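Local structure of sialidase B (Streptococcus pneumoniae serotype 4, 4XJW) at residues Pro209-Leu214 / Tyr615-Glu620; Val555-Tyr560 / Val570-Pro575; Leu586-Val591 / Trp600-Gly605. The protein removes terminal sialic acids from oligosaccharides, glycoproteins and glycolipids by cleaving alpha-2,3, alpha-2,6 and alpha-2,8 linkages. The protein carries 1 engineered substitution. All blocks are in the same frame, centred on the assembly; numbering follows the deposited sequence.

Overall arrangement
After the N-terminal concanavalin-like domain the chain enters the six-bladed beta-propeller expected of sialidases, and residues 209-214 lie on its first innermost strand. Some 400 residues later, 615-620 come back beside them as contact 1, which joins the first and last blades and so closes the propeller ring. Nested inside that long loop are two short hairpins in series: contact 2 (555-560 with 570-575) closes first, then contact 3 (586-591 with 600-605). Strands 569-575 and 584-592 are neighbours, which makes one four-stranded blade of both hairpins. Ser-616 OG hydrogen-bonds to Ser-556 and Ser-573 of contact 2, on which Ile-618 also packs; Ile-618 reaches Leu-586 of contact 3 as well.

Contact 1 of 3, residues Pro209-Leu214 / Tyr615-Glu620; sequences PTLYTL and YSAITE. With OPX ((1s,3R,4S)-1-[(cyclohexylamino)methyl]-3,4-dihydroxycyclopentanesulfonic acid), chain B.
Thr-213 and Thr-619 meet through their hydroxyls beside the bound OPX. Thr-619 OG1, anti to its backbone N (chi1 -158°), donates to Thr-213 OG1 at 2.9 Å, and Thr-213 OG1 donates to Glu-620 O at 2.7 Å, from above the carbonyl plane. The ligand hydroxyl OAD enters the same network: it accepts from Thr-213 N at 3.0 Å, nearly straight at 166°, and makes a weak bond to Thr-619 OG1. Next to it, OPX CAP lies over the centre of one face of the Tyr-212 ring, 3.7 Å above the plane.

Toward Pro-209, Leu-211 sets CB against Thr-619 CG2 (3.8 Å) and CG against Ala-617 CB (3.9 Å). The segments run in nearly the same direction, 12° apart end to end, with no direct backbone bond; instead one water donates to both Pro-209 O and Ser-616 O. Beyond the water, Tyr-615, the nucleophile by similarity, turns its ring away from Pro-209, and its OH bonds to Glu-503.

Each threonine oxygen donates and accepts a hydrogen bond, though Thr-619 OG1 accepts only the weak one from OPX OAD, consistent with a polarised seam where OPX joins the first and last blades, remote from Tyr-615.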
loop_
_atom_site.group_PDB
_atom_site.type_symbol
_atom_site.label_atom_id
_atom_site.label_comp_id
_atom_site.label_asym_id
_atom_site.label_seq_id
_atom_site.Cartn_x
_atom_site.Cartn_y
_atom_site.Cartn_z
ATOM N N PRO A 209 1.093 -4.619 -1.272
ATOM C CA PRO A 209 1.799 -5.599 -0.435
ATOM C C PRO A 209 1.760 -6.997 -1.027
ATOM O O PRO A 209 0.802 -7.367 -1.723
ATOM C CB PRO A 209 0.974 -5.602 0.847
ATOM C CG PRO A 209 -0.418 -5.213 0.398
ATOM C CD PRO A 209 -0.194 -4.203 -0.684
ATOM N N THR A 210 2.787 -7.785 -0.716
ATOM C CA THR A 210 2.828 -9.208 -1.053
ATOM C C THR A 210 3.294 -9.990 0.177
ATOM O O THR A 210 3.911 -9.425 1.091
ATOM C CB THR A 210 3.746 -9.531 -2.255
ATOM O OG1 THR A 210 5.109 -9.598 -1.818
ATOM C CG2 THR A 210 3.602 -8.477 -3.377
ATOM N N LEU A 211 2.958 -11.281 0.203
ATOM C CA LEU A 211 3.448 -12.223 1.220
ATOM C C LEU A 211 3.677 -13.562 0.554
ATOM O O LEU A 211 2.952 -13.935 -0.348
ATOM C CB LEU A 211 2.402 -12.403 2.329
ATOM C CG LEU A 211 2.139 -11.280 3.328
ATOM C CD1 LEU A 211 0.921 -11.607 4.196
ATOM C CD2 LEU A 211 3.369 -11.021 4.183
ATOM N N TYR A 212 4.675 -14.304 1.018
ATOM C CA TYR A 212 4.960 -15.616 0.465
ATOM C C TYR A 212 5.700 -16.420 1.521
ATOM O O TYR A 212 6.637 -15.918 2.155
ATOM C CB TYR A 212 5.848 -15.481 -0.772
ATOM C CG TYR A 212 5.952 -16.729 -1.625
ATOM C CD1 TYR A 212 6.788 -17.783 -1.263
ATOM C CD2 TYR A 212 5.228 -16.846 -2.794
ATOM C CE1 TYR A 212 6.892 -18.920 -2.054
ATOM C CE2 TYR A 212 5.324 -17.970 -3.592
ATOM C CZ TYR A 212 6.157 -18.999 -3.222
ATOM O OH TYR A 212 6.235 -20.111 -4.030
ATOM N N THR A 213 5.285 -17.667 1.705
ATOM C CA THR A 213 5.890 -18.522 2.725
ATOM C C THR A 213 6.922 -19.422 2.061
ATOM O O THR A 213 6.589 -20.240 1.201
ATOM C CB THR A 213 4.826 -19.360 3.428
ATOM O OG1 THR A 213 3.857 -18.481 4.012
ATOM C CG2 THR A 213 5.446 -20.233 4.519
ATOM N N LEU A 214 8.177 -19.245 2.468
ATOM C CA LEU A 214 9.297 -20.005 1.914
ATOM C C LEU A 214 9.392 -21.390 2.547
ATOM O O LEU A 214 8.822 -21.647 3.621
ATOM C CB LEU A 214 10.619 -19.238 2.093
ATOM C CG LEU A 214 10.610 -17.816 1.511
ATOM C CD1 LEU A 214 11.953 -17.142 1.809
ATOM C CD2 LEU A 214 10.353 -17.858 0.016
ATOM N N TYR A 615 -5.913 -3.283 -1.799
ATOM C CA TYR A 615 -5.066 -4.391 -2.207
ATOM C C TYR A 615 -4.618 -5.178 -0.980
ATOM O O TYR A 615 -4.506 -4.635 0.132
ATOM C CB TYR A 615 -3.839 -3.932 -3.000
ATOM C CG TYR A 615 -4.092 -3.541 -4.434
ATOM C CD1 TYR A 615 -5.248 -2.866 -4.811
ATOM C CD2 TYR A 615 -3.148 -3.802 -5.415
ATOM C CE1 TYR A 615 -5.452 -2.487 -6.132
ATOM C CE2 TYR A 615 -3.348 -3.426 -6.728
ATOM C CZ TYR A 615 -4.492 -2.755 -7.073
ATOM O OH TYR A 615 -4.694 -2.365 -8.384
ATOM N N SER A 616 -4.371 -6.462 -1.193
ATOM C CA SER A 616 -4.078 -7.342 -0.082
ATOM C C SER A 616 -3.173 -8.493 -0.458
ATOM O O SER A 616 -3.043 -8.885 -1.620
ATOM C CB SER A 616 -5.380 -7.868 0.516
ATOM O OG SER A 616 -6.001 -8.780 -0.382
ATOM N N ALA A 617 -2.539 -9.035 0.579
ATOM C CA ALA A 617 -1.679 -10.195 0.463
ATOM C C ALA A 617 -2.068 -11.187 1.550
ATOM O O ALA A 617 -2.241 -10.808 2.722
ATOM C CB ALA A 617 -0.221 -9.765 0.605
ATOM N N ILE A 618 -2.215 -12.457 1.169
ATOM C CA ILE A 618 -2.447 -13.500 2.162
ATOM C C ILE A 618 -1.496 -14.678 2.008
ATOM O O ILE A 618 -1.117 -15.061 0.900
ATOM C CB ILE A 618 -3.913 -13.994 2.175
ATOM C CG1 ILE A 618 -4.343 -14.522 0.801
ATOM C CG2 ILE A 618 -4.856 -12.885 2.680
ATOM C CD1 ILE A 618 -5.715 -15.196 0.851
ATOM N N THR A 619 -1.096 -15.251 3.131
ATOM C CA THR A 619 -0.309 -16.471 3.063
ATOM C C THR A 619 -0.552 -17.330 4.280
ATOM O O THR A 619 -0.830 -16.820 5.365
ATOM C CB THR A 619 1.195 -16.181 2.822
ATOM O OG1 THR A 619 1.812 -17.345 2.267
ATOM C CG2 THR A 619 1.928 -15.763 4.121
ATOM N N GLU A 620 -0.470 -18.643 4.084
ATOM C CA GLU A 620 -0.497 -19.566 5.204
ATOM C C GLU A 620 0.871 -19.561 5.843
ATOM O O GLU A 620 1.881 -19.839 5.191
ATOM C CB GLU A 620 -0.872 -20.977 4.743
ATOM C CG GLU A 620 -0.967 -21.971 5.895
ATOM C CD GLU A 620 -1.405 -23.348 5.452
ATOM O OE1 GLU A 620 -1.674 -23.545 4.248
ATOM O OE2 GLU A 620 -1.457 -24.251 6.322
HETATM C CAF OPX B . 2.303 -24.522 5.421
HETATM C CAG OPX B . 2.991 -25.543 4.563
HETATM C CAH OPX B . 2.747 -23.145 5.047
HETATM C CAI OPX B . 2.744 -25.272 3.108
HETATM C CAJ OPX B . 2.527 -22.849 3.591
HETATM C CAK OPX B . 3.534 -22.515 0.766
HETATM C CAL OPX B . 1.711 -21.449 -0.678
HETATM C CAM OPX B . 3.983 -20.756 -1.004
HETATM C CAO OPX B . 1.761 -20.117 -1.334
HETATM C CAP OPX B . 3.055 -19.554 -0.932
HETATM C CAQ OPX B . 3.186 -23.894 2.724
HETATM C CAR OPX B . 3.123 -21.954 -0.630
HETATM N NAN OPX B . 2.844 -23.696 1.305
HETATM O OAA OPX B . 2.470 -24.397 -1.438
HETATM O OAB OPX B . 2.845 -22.722 -3.157
HETATM O OAC OPX B . 0.697 -19.318 -0.951
HETATM O OAD OPX B . 3.052 -19.076 0.350
HETATM O OAE OPX B . 4.719 -23.614 -1.950
HETATM S SAS OPX B . 3.301 -23.246 -1.860
HETATM O O HOH W 1 -0.653 -9.432 -2.837
#

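Contact 2 of 3, residues Val555-Tyr560 / Val570-Pro575; sequences VSAIKY and VILSTP
The Tyr-560 ring meets Ile-571 obliquely, CD1 to CD1 at 4.3 Å, while its OH bonds to His-624 O. Ile-558 and Ile-571 share one face of the hairpin, lie side by side and point the same way; CG1 of Ile-558 sits between its backbone N and carbonyl carbon (chi1 60°), 4.1 Å from Ile-571 CB. Further along that face Ser-556 OG rests 3.3 Å from Ser-573 CB. The two serine hydroxyls do not bond each other; both take Ser-616 OG as a partner, and Ser-573 OG also bonds to Tyr-613 OH.

Across the backbone, two hydrogen-bonded antiparallel pairs, Ser-556 with Ser-573 and Ile-558 with Ile-571, contribute four N-H...O bonds. CA-H...O contacts accompany them, such as Ala-557 CA to Ile-571 O at 3.3 Å. On the other face contacts are mostly between carbons: Leu-572 CD2 touches Ala-557 CB at 3.6 Å, and Lys-559 lays CD beside Val-570 CG2 before NZ bonds to Leu-509 O and forms a salt bridge with Glu-568.

In the propeller, strand 556-559 is the innermost of its blade. The isoleucine and serine face packs on Ile-618 of strand 616-620 and Ile-626 of strand 626-631, with Ile-558 also touching OPX. Ala-557, Val-570 and Leu-572 cover Phe-517 of strand 513-518, so the hairpin is sandwiched between the blades before and after it.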
loop_
_atom_site.group_PDB
_atom_site.type_symbol
_atom_site.label_atom_id
_atom_site.label_comp_id
_atom_site.label_asym_id
_atom_site.label_seq_id
_atom_site.Cartn_x
_atom_site.Cartn_y
_atom_site.Cartn_z
ATOM N N VAL A 555 -7.450 -9.213 -6.008
ATOM C CA VAL A 555 -7.877 -10.281 -5.109
ATOM C C VAL A 555 -6.673 -11.188 -4.889
ATOM O O VAL A 555 -5.986 -11.587 -5.847
ATOM C CB VAL A 555 -9.071 -11.091 -5.689
ATOM C CG1 VAL A 555 -8.772 -11.576 -7.100
ATOM C CG2 VAL A 555 -9.432 -12.266 -4.799
ATOM N N SER A 556 -6.390 -11.503 -3.634
ATOM C CA SER A 556 -5.326 -12.466 -3.363
ATOM C C SER A 556 -5.968 -13.792 -2.990
ATOM O O SER A 556 -7.134 -13.827 -2.576
ATOM C CB SER A 556 -4.368 -11.953 -2.296
ATOM O OG SER A 556 -5.029 -11.509 -1.122
ATOM N N ALA A 557 -5.233 -14.884 -3.178
ATOM C CA ALA A 557 -5.840 -16.212 -3.118
ATOM C C ALA A 557 -4.815 -17.246 -2.744
ATOM O O ALA A 557 -3.708 -17.229 -3.271
ATOM C CB ALA A 557 -6.448 -16.559 -4.460
ATOM N N ILE A 558 -5.193 -18.155 -1.850
ATOM C CA ILE A 558 -4.309 -19.279 -1.516
ATOM C C ILE A 558 -5.070 -20.594 -1.407
ATOM O O ILE A 558 -6.279 -20.617 -1.178
ATOM C CB ILE A 558 -3.543 -19.054 -0.195
ATOM C CG1 ILE A 558 -4.517 -18.874 0.978
ATOM C CG2 ILE A 558 -2.605 -17.862 -0.300
ATOM C CD1 ILE A 558 -3.860 -18.963 2.368
ATOM N N LYS A 559 -4.337 -21.692 -1.577
ATOM C CA LYS A 559 -4.840 -23.030 -1.300
ATOM C C LYS A 559 -4.327 -23.392 0.089
ATOM O O LYS A 559 -3.119 -23.427 0.315
ATOM C CB LYS A 559 -4.298 -24.012 -2.341
ATOM C CG LYS A 559 -4.570 -25.482 -2.047
ATOM C CD LYS A 559 -5.988 -25.858 -2.398
ATOM C CE LYS A 559 -6.321 -27.295 -1.971
ATOM N NZ LYS A 559 -5.423 -28.324 -2.576
ATOM N N TYR A 560 -5.246 -23.605 1.021
ATOM C CA TYR A 560 -4.898 -23.923 2.405
ATOM C C TYR A 560 -4.393 -25.364 2.484
ATOM O O TYR A 560 -4.892 -26.231 1.770
ATOM C CB TYR A 560 -6.125 -23.712 3.298
ATOM C CG TYR A 560 -5.819 -23.702 4.777
ATOM C CD1 TYR A 560 -4.892 -22.813 5.307
ATOM C CD2 TYR A 560 -6.464 -24.573 5.644
ATOM C CE1 TYR A 560 -4.602 -22.804 6.662
ATOM C CE2 TYR A 560 -6.187 -24.569 7.001
ATOM C CZ TYR A 560 -5.254 -23.685 7.507
ATOM O OH TYR A 560 -4.968 -23.669 8.861
ATOM N N VAL A 570 -9.893 -23.248 -0.359
ATOM C CA VAL A 570 -9.265 -22.085 -0.963
ATOM C C VAL A 570 -9.687 -20.867 -0.149
ATOM O O VAL A 570 -10.819 -20.808 0.337
ATOM C CB VAL A 570 -9.713 -21.947 -2.424
ATOM C CG1 VAL A 570 -9.364 -20.586 -3.008
ATOM C CG2 VAL A 570 -9.096 -23.059 -3.240
ATOM N N ILE A 571 -8.778 -19.914 0.045
ATOM C CA ILE A 571 -9.133 -18.689 0.752
ATOM C C ILE A 571 -8.861 -17.475 -0.133
ATOM O O ILE A 571 -7.772 -17.336 -0.695
ATOM C CB ILE A 571 -8.403 -18.556 2.097
ATOM C CG1 ILE A 571 -8.635 -19.817 2.936
ATOM C CG2 ILE A 571 -8.882 -17.312 2.842
ATOM C CD1 ILE A 571 -7.803 -19.878 4.201
ATOM N N LEU A 572 -9.875 -16.625 -0.287
ATOM C CA LEU A 572 -9.755 -15.393 -1.052
ATOM C C LEU A 572 -9.746 -14.189 -0.106
ATOM O O LEU A 572 -10.428 -14.194 0.917
ATOM C CB LEU A 572 -10.942 -15.259 -2.009
ATOM C CG LEU A 572 -11.212 -16.305 -3.081
ATOM C CD1 LEU A 572 -12.368 -15.819 -3.966
ATOM C CD2 LEU A 572 -9.988 -16.583 -3.937
ATOM N N SER A 573 -8.990 -13.156 -0.465
ATOM C CA SER A 573 -8.999 -11.881 0.260
ATOM C C SER A 573 -9.355 -10.764 -0.718
ATOM O O SER A 573 -8.732 -10.648 -1.772
ATOM C CB SER A 573 -7.620 -11.620 0.863
ATOM O OG SER A 573 -7.462 -10.272 1.240
ATOM N N THR A 574 -10.337 -9.937 -0.351
ATOM C CA THR A 574 -10.858 -8.906 -1.246
ATOM C C THR A 574 -11.788 -8.007 -0.468
ATOM O O THR A 574 -12.392 -8.448 0.509
ATOM C CB THR A 574 -11.655 -9.556 -2.415
ATOM O OG1 THR A 574 -12.280 -8.538 -3.215
ATOM C CG2 THR A 574 -12.721 -10.498 -1.883
ATOM N N PRO A 575 -11.933 -6.742 -0.902
ATOM C CA PRO A 575 -13.102 -5.986 -0.448
ATOM C C PRO A 575 -14.369 -6.694 -0.936
ATOM O O PRO A 575 -14.383 -7.291 -2.021
ATOM C CB PRO A 575 -12.943 -4.644 -1.167
ATOM C CG PRO A 575 -12.117 -4.966 -2.391
ATOM C CD PRO A 575 -11.123 -5.979 -1.863
#

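Contact 3 of 3, residues Leu586-Val591 / Trp600-Gly605; sequences LVVGLV and WKYHYG. Engineered in segment 600-605: Gly-605 (natural residue Asp).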
loop_
_atom_site.group_PDB
_atom_site.type_symbol
_atom_site.label_atom_id
_atom_site.label_comp_id
_atom_site.label_asym_id
_atom_site.label_seq_id
_atom_site.Cartn_x
_atom_site.Cartn_y
_atom_site.Cartn_z
ATOM N N LEU A 586 -12.100 -12.211 4.269
ATOM C CA LEU A 586 -11.530 -13.462 3.809
ATOM C C LEU A 586 -12.710 -14.365 3.515
ATOM O O LEU A 586 -13.634 -14.470 4.330
ATOM C CB LEU A 586 -10.658 -14.119 4.867
ATOM C CG LEU A 586 -9.456 -13.344 5.370
ATOM C CD1 LEU A 586 -8.600 -14.283 6.199
ATOM C CD2 LEU A 586 -8.645 -12.770 4.228
ATOM N N VAL A 587 -12.689 -15.011 2.358
ATOM C CA VAL A 587 -13.785 -15.898 1.981
ATOM C C VAL A 587 -13.218 -17.304 1.833
ATOM O O VAL A 587 -12.306 -17.526 1.036
ATOM C CB VAL A 587 -14.473 -15.431 0.684
ATOM C CG1 VAL A 587 -15.699 -16.286 0.398
ATOM C CG2 VAL A 587 -14.878 -13.942 0.782
ATOM N N VAL A 588 -13.740 -18.247 2.620
ATOM C CA VAL A 588 -13.263 -19.625 2.580
ATOM C C VAL A 588 -14.162 -20.474 1.687
ATOM O O VAL A 588 -15.373 -20.539 1.909
ATOM C CB VAL A 588 -13.228 -20.245 3.988
ATOM C CG1 VAL A 588 -12.713 -21.674 3.926
ATOM C CG2 VAL A 588 -12.368 -19.410 4.939
ATOM N N GLY A 589 -13.575 -21.100 0.670
ATOM C CA GLY A 589 -14.323 -21.972 -0.222
ATOM C C GLY A 589 -13.857 -23.412 -0.127
ATOM O O GLY A 589 -12.655 -23.678 -0.039
ATOM N N LEU A 590 -14.807 -24.346 -0.146
ATOM C CA LEU A 590 -14.477 -25.770 -0.098
ATOM C C LEU A 590 -14.639 -26.386 -1.483
ATOM O O LEU A 590 -15.625 -26.109 -2.182
ATOM C CB LEU A 590 -15.380 -26.493 0.898
ATOM C CG LEU A 590 -15.475 -25.876 2.290
ATOM C CD1 LEU A 590 -16.287 -26.753 3.223
ATOM C CD2 LEU A 590 -14.091 -25.620 2.862
ATOM N N VAL A 591 -13.672 -27.207 -1.883
ATOM C CA VAL A 591 -13.656 -27.782 -3.221
ATOM C C VAL A 591 -14.502 -29.049 -3.304
ATOM O O VAL A 591 -14.365 -29.960 -2.483
ATOM C CB VAL A 591 -12.213 -28.098 -3.689
ATOM C CG1 VAL A 591 -12.221 -28.705 -5.083
ATOM C CG2 VAL A 591 -11.357 -26.839 -3.660
ATOM N N TRP A 600 -18.375 -21.405 -1.719
ATOM C CA TRP A 600 -17.923 -20.335 -0.827
ATOM C C TRP A 600 -18.772 -20.297 0.440
ATOM O O TRP A 600 -19.847 -19.694 0.484
ATOM C CB TRP A 600 -17.901 -18.996 -1.562
ATOM C CG TRP A 600 -17.095 -19.093 -2.818
ATOM C CD1 TRP A 600 -17.569 -19.221 -4.091
ATOM C CD2 TRP A 600 -15.662 -19.127 -2.918
ATOM N NE1 TRP A 600 -16.524 -19.312 -4.979
ATOM C CE2 TRP A 600 -15.345 -19.253 -4.286
ATOM C CE3 TRP A 600 -14.622 -19.052 -1.985
ATOM C CZ2 TRP A 600 -14.027 -19.305 -4.740
ATOM C CZ3 TRP A 600 -13.321 -19.110 -2.439
ATOM C CH2 TRP A 600 -13.030 -19.239 -3.799
ATOM N N LYS A 601 -18.267 -20.964 1.469
ATOM C CA LYS A 601 -19.063 -21.316 2.640
ATOM C C LYS A 601 -18.958 -20.333 3.812
ATOM O O LYS A 601 -19.936 -20.106 4.531
ATOM C CB LYS A 601 -18.660 -22.717 3.092
ATOM C CG LYS A 601 -19.464 -23.283 4.243
ATOM C CD LYS A 601 -19.044 -24.738 4.482
ATOM C CE LYS A 601 -19.857 -25.416 5.567
ATOM N NZ LYS A 601 -19.472 -26.858 5.681
ATOM N N TYR A 602 -17.777 -19.759 4.014
ATOM C CA TYR A 602 -17.544 -18.861 5.144
ATOM C C TYR A 602 -17.061 -17.485 4.677
ATOM O O TYR A 602 -16.228 -17.395 3.775
ATOM C CB TYR A 602 -16.506 -19.465 6.096
ATOM C CG TYR A 602 -16.867 -20.827 6.651
ATOM C CD1 TYR A 602 -17.781 -20.952 7.688
ATOM C CD2 TYR A 602 -16.271 -21.981 6.156
ATOM C CE1 TYR A 602 -18.104 -22.186 8.209
ATOM C CE2 TYR A 602 -16.582 -23.221 6.668
ATOM C CZ TYR A 602 -17.506 -23.315 7.695
ATOM O OH TYR A 602 -17.832 -24.541 8.214
ATOM N N HIS A 603 -17.595 -16.424 5.280
ATOM C CA HIS A 603 -17.136 -15.052 5.029
ATOM C C HIS A 603 -16.699 -14.439 6.357
ATOM O O HIS A 603 -17.501 -14.356 7.288
ATOM C CB HIS A 603 -18.273 -14.200 4.456
ATOM C CG HIS A 603 -18.673 -14.574 3.065
ATOM N ND1 HIS A 603 -18.472 -13.741 1.982
ATOM C CD2 HIS A 603 -19.279 -15.684 2.576
ATOM C CE1 HIS A 603 -18.926 -14.327 0.889
ATOM N NE2 HIS A 603 -19.424 -15.506 1.222
ATOM N N TYR A 604 -15.442 -14.007 6.451
ATOM C CA TYR A 604 -14.965 -13.326 7.653
ATOM C C TYR A 604 -14.721 -11.851 7.374
ATOM O O TYR A 604 -13.950 -11.505 6.489
ATOM C CB TYR A 604 -13.664 -13.951 8.156
ATOM C CG TYR A 604 -13.004 -13.137 9.253
ATOM C CD1 TYR A 604 -13.487 -13.171 10.560
ATOM C CD2 TYR A 604 -11.904 -12.331 8.980
ATOM C CE1 TYR A 604 -12.894 -12.415 11.562
ATOM C CE2 TYR A 604 -11.307 -11.582 9.969
ATOM C CZ TYR A 604 -11.805 -11.626 11.259
ATOM O OH TYR A 604 -11.200 -10.872 12.241
ATOM N N GLY A 605 -15.366 -10.985 8.140
ATOM C CA GLY A 605 -15.156 -9.547 7.985
ATOM C C GLY A 605 -13.883 -9.106 8.706
ATOM O O GLY A 605 -13.771 -9.237 9.922
#
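Val-588 O takes two backbone N-H groups at once: Lys-601 N at 3.0 Å and Tyr-602 N at 3.3 Å. Both residues face Val-588, which makes a classic beta bulge and shifts the register by one. On its far side Gly-589 is paired with Trp-600, and the backbones come close, 4.0 Å between the CA atoms. Trp-600 CG is anti to its carbonyl carbon (chi1 -54°); its indole meets the glycine obliquely, CE3 3.4 Å from Gly-589 CA. The absence of a side chain there gives the six-membered ring its place against the backbone.

Val-587 touches two aromatic rings, CG1 both and CG2 only His-603. CG1 sits over one face of the His-603 ring, 3.9 Å from its centroid and 15° off the normal, a CH-pi contact, and also meets Trp-600 CE3 at 3.8 Å; CG2 leans on His-603 ND1, the nitrogen that bonds to Gln-585 OE1. On the opposite face of the sheet Val-588 CB lies at the edge of the Tyr-602 ring, near its plane, while CG of neighbouring Lys-601 covers one face of that ring toward the rim.

The extended Lys-601 chain crosses Leu-590, CD to CD1 at 3.6 Å. Lys-601 NZ forms a salt bridge and Tyr-602 OH a hydrogen bond with Asp-565 OD2, which ties the bulge to the loop between strands 556-559 and 569-575. From Val-588 toward Leu-586 the pairing is regular: Tyr-604 N reaches Leu-586 O at 2.8 Å, almost straight. Leu-657 of helix 654-657 packs against Leu-586, Val-588 and Tyr-604.

Strand 597-605 is the outermost of the four strands, so this bulged antiparallel hairpin forms the outer half of a W-shaped blade of the kind that builds sialidase beta-propellers, remote from the catalytic residues.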